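Long-range contact in MlnD (Bacillus methylotrophicus, PDB 5IL5), which is a multidomain polyketide synthase subunit, represented here by its dehydratase domain, and probably takes part in building an antibiotic polyketide: residues I90-M102 / I134-Y147. Sequence-based numbering, arbitrary orientation.
Sequences IIKLTELSFREPM and IYSSGRLELEGGAY
Two neighbouring antiparallel strands of the predicted N-terminal hotdog fold, 92-98 and 134-140, pair here around a beta bulge. Thr94 and Arg139 form a hydrogen-bonded pair, with Arg139 N to Thr94 O at 3.0 Å. Ser97 and Ser137 form the next such pair. The register slips by one residue between them. Glu95 and Leu96 together face Gly138. Glu95 has both backbone angles positive, and its O receives a CA-H...O contact from Gly138 CA.

At one end, Tyr135 O accepts two hydrogen bonds, from Arg99 N (2.8 Å) and Glu100 N (3.1 Å). Both donors come from the same face of the carbonyl plane. The Tyr135 ring lies beneath Met102: CG sits 3.8 Å from the ring centroid in a CH-pi contact, and SD lies farther above the same face, a Met-aromatic contact. With CG anti to the carbonyl carbon (chi1 -67°) and the chain extended beyond it, Met102 CG and CE both reach the ring. The guanidinium of Arg99 lays one face over Ile134 CB.

In the buried layer, Leu93 CD2 meets Leu140 CD2 at 3.5 Å, the two side chains pointing the same way. Phe98 packs against Ser136 CB, and Ile75 of helix 74-86 packs on Leu96.

At the other end, Lys92 O accepts from Glu141 N at 3.0 Å. Lys92 NZ stands over the Tyr147 ring face, 4.9 Å from the centroid, and is hydrogen-bonded to Thr244 OG1 on strand 239-245. The ammonium thus ties Tyr147 to the predicted C-terminal hotdog half, where the halves join, as in PKS dehydratase double hotdogs.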
loop_
_atom_site.group_PDB
_atom_site.type_symbol
_atom_site.label_atom_id
_atom_site.label_comp_id
_atom_site.label_asym_id
_atom_site.label_seq_id
_atom_site.Cartn_x
_atom_site.Cartn_y
_atom_site.Cartn_z
ATOM N N ILE A 90 -13.662 -12.453 -1.932
ATOM C CA ILE A 90 -14.217 -12.364 -3.275
ATOM C C ILE A 90 -14.724 -13.746 -3.649
ATOM O O ILE A 90 -13.942 -14.703 -3.722
ATOM C CB ILE A 90 -13.175 -11.851 -4.282
ATOM C CG1 ILE A 90 -12.756 -10.417 -3.939
ATOM C CG2 ILE A 90 -13.717 -11.920 -5.710
ATOM C CD1 ILE A 90 -13.888 -9.388 -3.955
ATOM N N ILE A 91 -16.025 -13.850 -3.896
ATOM C CA ILE A 91 -16.653 -15.119 -4.229
ATOM C C ILE A 91 -16.899 -15.252 -5.723
ATOM O O ILE A 91 -16.708 -16.329 -6.287
ATOM C CB ILE A 91 -17.970 -15.290 -3.444
ATOM C CG1 ILE A 91 -17.733 -15.276 -1.932
ATOM C CG2 ILE A 91 -18.638 -16.598 -3.832
ATOM C CD1 ILE A 91 -16.752 -16.329 -1.442
ATOM N N LYS A 92 -17.314 -14.177 -6.379
ATOM C CA LYS A 92 -17.787 -14.270 -7.747
ATOM C C LYS A 92 -17.141 -13.170 -8.568
ATOM O O LYS A 92 -17.131 -12.004 -8.162
ATOM C CB LYS A 92 -19.315 -14.164 -7.795
ATOM C CG LYS A 92 -19.968 -14.814 -9.014
ATOM C CD LYS A 92 -21.484 -14.811 -8.867
ATOM C CE LYS A 92 -22.197 -15.493 -10.034
ATOM N NZ LYS A 92 -22.252 -16.980 -9.894
ATOM N N LEU A 93 -16.603 -13.547 -9.718
ATOM C CA LEU A 93 -16.068 -12.607 -10.684
ATOM C C LEU A 93 -16.874 -12.787 -11.956
ATOM O O LEU A 93 -17.200 -13.915 -12.332
ATOM C CB LEU A 93 -14.577 -12.846 -10.945
ATOM C CG LEU A 93 -13.728 -12.764 -9.675
ATOM C CD1 LEU A 93 -13.620 -14.138 -9.020
ATOM C CD2 LEU A 93 -12.353 -12.166 -9.914
ATOM N N THR A 94 -17.239 -11.682 -12.591
ATOM C CA THR A 94 -18.076 -11.750 -13.774
ATOM C C THR A 94 -17.444 -10.931 -14.885
ATOM O O THR A 94 -16.638 -10.032 -14.642
ATOM C CB THR A 94 -19.505 -11.263 -13.478
ATOM O OG1 THR A 94 -19.490 -9.872 -13.140
ATOM C CG2 THR A 94 -20.089 -12.053 -12.304
ATOM N N GLU A 95 -17.822 -11.273 -16.113
ATOM C CA GLU A 95 -17.456 -10.521 -17.309
ATOM C C GLU A 95 -15.944 -10.324 -17.389
ATOM O O GLU A 95 -15.431 -9.206 -17.418
ATOM C CB GLU A 95 -18.181 -9.177 -17.339
ATOM C CG GLU A 95 -19.670 -9.258 -17.058
ATOM C CD GLU A 95 -20.299 -7.886 -17.004
ATOM O OE1 GLU A 95 -19.625 -6.920 -17.453
ATOM O OE2 GLU A 95 -21.447 -7.782 -16.511
ATOM N N LEU A 96 -15.230 -11.439 -17.397
ATOM C CA LEU A 96 -13.782 -11.410 -17.525
ATOM C C LEU A 96 -13.399 -11.281 -18.992
ATOM O O LEU A 96 -14.004 -11.909 -19.865
ATOM C CB LEU A 96 -13.161 -12.671 -16.929
ATOM C CG LEU A 96 -13.474 -12.973 -15.463
ATOM C CD1 LEU A 96 -14.792 -13.732 -15.317
ATOM C CD2 LEU A 96 -12.338 -13.769 -14.849
ATOM N N SER A 97 -12.404 -10.442 -19.266
ATOM C CA SER A 97 -11.950 -10.185 -20.628
ATOM C C SER A 97 -10.430 -10.264 -20.665
ATOM O O SER A 97 -9.754 -9.524 -19.947
ATOM C CB SER A 97 -12.429 -8.814 -21.109
ATOM O OG SER A 97 -12.014 -8.582 -22.438
ATOM N N PHE A 98 -9.895 -11.154 -21.497
ATOM C CA PHE A 98 -8.454 -11.315 -21.656
ATOM C C PHE A 98 -8.043 -10.748 -23.008
ATOM O O PHE A 98 -8.521 -11.207 -24.050
ATOM C CB PHE A 98 -8.052 -12.782 -21.520
ATOM C CG PHE A 98 -8.292 -13.342 -20.143
ATOM C CD1 PHE A 98 -9.555 -13.765 -19.752
ATOM C CD2 PHE A 98 -7.256 -13.422 -19.227
ATOM C CE1 PHE A 98 -9.768 -14.271 -18.482
ATOM C CE2 PHE A 98 -7.469 -13.928 -17.963
ATOM C CZ PHE A 98 -8.725 -14.350 -17.591
ATOM N N ARG A 99 -7.152 -9.758 -22.986
ATOM C CA ARG A 99 -6.788 -9.009 -24.180
ATOM C C ARG A 99 -5.352 -9.202 -24.639
ATOM O O ARG A 99 -5.094 -9.150 -25.842
ATOM C CB ARG A 99 -7.038 -7.516 -23.946
ATOM C CG ARG A 99 -8.507 -7.162 -24.001
ATOM C CD ARG A 99 -8.782 -5.766 -23.504
ATOM N NE ARG A 99 -7.946 -4.759 -24.146
ATOM C CZ ARG A 99 -8.163 -3.454 -24.044
ATOM N NH1 ARG A 99 -9.192 -3.000 -23.339
ATOM N NH2 ARG A 99 -7.350 -2.603 -24.647
ATOM N N GLU A 100 -4.411 -9.401 -23.724
ATOM C CA GLU A 100 -3.019 -9.594 -24.098
ATOM C C GLU A 100 -2.392 -10.644 -23.194
ATOM O O GLU A 100 -2.761 -10.755 -22.018
ATOM C CB GLU A 100 -2.204 -8.291 -24.002
ATOM C CG GLU A 100 -2.578 -7.230 -25.034
ATOM C CD GLU A 100 -2.265 -7.645 -26.468
ATOM O OE1 GLU A 100 -1.426 -8.562 -26.656
ATOM O OE2 GLU A 100 -2.858 -7.051 -27.400
ATOM N N PRO A 101 -1.458 -11.438 -23.716
ATOM C CA PRO A 101 -0.698 -12.350 -22.859
ATOM C C PRO A 101 0.404 -11.633 -22.098
ATOM O O PRO A 101 0.963 -10.630 -22.549
ATOM C CB PRO A 101 -0.107 -13.354 -23.853
ATOM C CG PRO A 101 0.025 -12.580 -25.110
ATOM C CD PRO A 101 -1.146 -11.639 -25.141
ATOM N N MET A 102 0.714 -12.172 -20.919
ATOM C CA MET A 102 1.801 -11.649 -20.096
ATOM C C MET A 102 3.108 -12.244 -20.603
ATOM O O MET A 102 3.632 -13.230 -20.079
ATOM C CB MET A 102 1.573 -11.975 -18.627
ATOM C CG MET A 102 0.381 -11.259 -18.010
ATOM S SD MET A 102 0.293 -11.458 -16.220
ATOM C CE MET A 102 -1.007 -10.288 -15.814
ATOM N N ILE A 134 -3.966 -3.034 -21.102
ATOM C CA ILE A 134 -4.663 -4.086 -20.362
ATOM C C ILE A 134 -4.195 -5.471 -20.802
ATOM O O ILE A 134 -4.162 -5.780 -21.998
ATOM C CB ILE A 134 -6.186 -3.938 -20.530
ATOM C CG1 ILE A 134 -6.658 -2.612 -19.917
ATOM C CG2 ILE A 134 -6.930 -5.117 -19.900
ATOM C CD1 ILE A 134 -8.116 -2.274 -20.196
ATOM N N TYR A 135 -3.825 -6.309 -19.822
ATOM C CA TYR A 135 -3.704 -7.751 -20.035
ATOM C C TYR A 135 -5.062 -8.443 -19.938
ATOM O O TYR A 135 -5.415 -9.256 -20.800
ATOM C CB TYR A 135 -2.740 -8.369 -19.016
ATOM C CG TYR A 135 -1.276 -8.023 -19.201
ATOM C CD1 TYR A 135 -0.553 -8.539 -20.264
ATOM C CD2 TYR A 135 -0.611 -7.212 -18.291
ATOM C CE1 TYR A 135 0.784 -8.235 -20.430
ATOM C CE2 TYR A 135 0.725 -6.908 -18.448
ATOM C CZ TYR A 135 1.417 -7.422 -19.521
ATOM O OH TYR A 135 2.749 -7.127 -19.689
ATOM N N SER A 136 -5.829 -8.136 -18.889
ATOM C CA SER A 136 -7.157 -8.700 -18.687
ATOM C C SER A 136 -7.952 -7.745 -17.805
ATOM O O SER A 136 -7.385 -6.898 -17.108
ATOM C CB SER A 136 -7.099 -10.095 -18.054
ATOM O OG SER A 136 -7.028 -10.015 -16.641
ATOM N N SER A 137 -9.275 -7.874 -17.862
ATOM C CA SER A 137 -10.168 -7.025 -17.088
ATOM C C SER A 137 -11.363 -7.850 -16.641
ATOM O O SER A 137 -11.662 -8.904 -17.206
ATOM C CB SER A 137 -10.645 -5.797 -17.875
ATOM O OG SER A 137 -11.249 -6.162 -19.099
ATOM N N GLY A 138 -12.046 -7.356 -15.618
ATOM C CA GLY A 138 -13.210 -8.053 -15.119
ATOM C C GLY A 138 -13.909 -7.263 -14.037
ATOM O O GLY A 138 -13.563 -6.115 -13.748
ATOM N N ARG A 139 -14.933 -7.895 -13.476
ATOM C CA ARG A 139 -15.746 -7.325 -12.419
ATOM C C ARG A 139 -15.672 -8.190 -11.172
ATOM O O ARG A 139 -15.349 -9.381 -11.226
ATOM C CB ARG A 139 -17.191 -7.190 -12.870
ATOM C CG ARG A 139 -17.391 -6.089 -13.876
ATOM C CD ARG A 139 -18.851 -5.931 -14.178
ATOM N NE ARG A 139 -19.620 -5.707 -12.962
ATOM C CZ ARG A 139 -19.644 -4.568 -12.278
ATOM N NH1 ARG A 139 -18.956 -3.515 -12.690
ATOM N NH2 ARG A 139 -20.373 -4.482 -11.177
ATOM N N LEU A 140 -15.994 -7.569 -10.047
ATOM C CA LEU A 140 -15.970 -8.215 -8.748
ATOM C C LEU A 140 -17.318 -8.025 -8.077
ATOM O O LEU A 140 -17.849 -6.911 -8.046
ATOM C CB LEU A 140 -14.858 -7.642 -7.870
ATOM C CG LEU A 140 -13.481 -7.643 -8.528
ATOM C CD1 LEU A 140 -12.567 -6.621 -7.884
ATOM C CD2 LEU A 140 -12.888 -9.032 -8.434
ATOM N N GLU A 141 -17.882 -9.116 -7.581
ATOM C CA GLU A 141 -19.077 -9.030 -6.761
ATOM C C GLU A 141 -18.648 -8.697 -5.339
ATOM O O GLU A 141 -17.851 -9.427 -4.741
ATOM C CB GLU A 141 -19.856 -10.339 -6.801
ATOM C CG GLU A 141 -20.918 -10.420 -5.724
ATOM C CD GLU A 141 -22.160 -11.171 -6.161
ATOM O OE1 GLU A 141 -22.123 -11.833 -7.226
ATOM O OE2 GLU A 141 -23.174 -11.091 -5.430
ATOM N N LEU A 142 -19.174 -7.599 -4.800
ATOM C CA LEU A 142 -18.808 -7.162 -3.461
ATOM C C LEU A 142 -19.863 -7.449 -2.412
ATOM O O LEU A 142 -19.529 -7.513 -1.224
ATOM C CB LEU A 142 -18.487 -5.662 -3.465
ATOM C CG LEU A 142 -17.350 -5.233 -4.391
ATOM C CD1 LEU A 142 -16.976 -3.789 -4.116
ATOM C CD2 LEU A 142 -16.144 -6.159 -4.227
ATOM N N GLU A 143 -21.115 -7.635 -2.809
ATOM C CA GLU A 143 -22.157 -8.013 -1.860
ATOM C C GLU A 143 -22.123 -9.533 -1.776
ATOM O O GLU A 143 -22.727 -10.241 -2.582
ATOM C CB GLU A 143 -23.511 -7.474 -2.303
ATOM C CG GLU A 143 -23.501 -5.976 -2.641
ATOM C CD GLU A 143 -23.487 -5.087 -1.413
ATOM O OE1 GLU A 143 -24.557 -4.560 -1.047
ATOM O OE2 GLU A 143 -22.407 -4.914 -0.815
ATOM N N GLY A 144 -21.369 -10.035 -0.802
ATOM C CA GLY A 144 -21.181 -11.461 -0.626
ATOM C C GLY A 144 -22.471 -12.192 -0.318
ATOM O O GLY A 144 -23.220 -11.802 0.583
ATOM N N GLY A 145 -22.736 -13.246 -1.066
ATOM C CA GLY A 145 -23.939 -14.039 -0.870
ATOM C C GLY A 145 -23.588 -15.510 -0.885
ATOM O O GLY A 145 -22.781 -15.956 -1.699
ATOM N N ALA A 146 -24.205 -16.259 0.022
ATOM C CA ALA A 146 -23.924 -17.685 0.090
ATOM C C ALA A 146 -24.548 -18.372 -1.114
ATOM O O ALA A 146 -25.763 -18.292 -1.326
ATOM C CB ALA A 146 -24.479 -18.270 1.387
ATOM N N TYR A 147 -23.718 -19.029 -1.913
ATOM C CA TYR A 147 -24.180 -19.834 -3.029
ATOM C C TYR A 147 -24.104 -21.291 -2.615
ATOM O O TYR A 147 -23.118 -21.713 -2.001
ATOM C CB TYR A 147 -23.313 -19.631 -4.274
ATOM C CG TYR A 147 -23.083 -18.192 -4.652
ATOM C CD1 TYR A 147 -24.027 -17.485 -5.375
ATOM C CD2 TYR A 147 -21.912 -17.547 -4.294
ATOM C CE1 TYR A 147 -23.814 -16.167 -5.724
ATOM C CE2 TYR A 147 -21.692 -16.233 -4.639
ATOM C CZ TYR A 147 -22.640 -15.549 -5.353
ATOM O OH TYR A 147 -22.401 -14.237 -5.688
#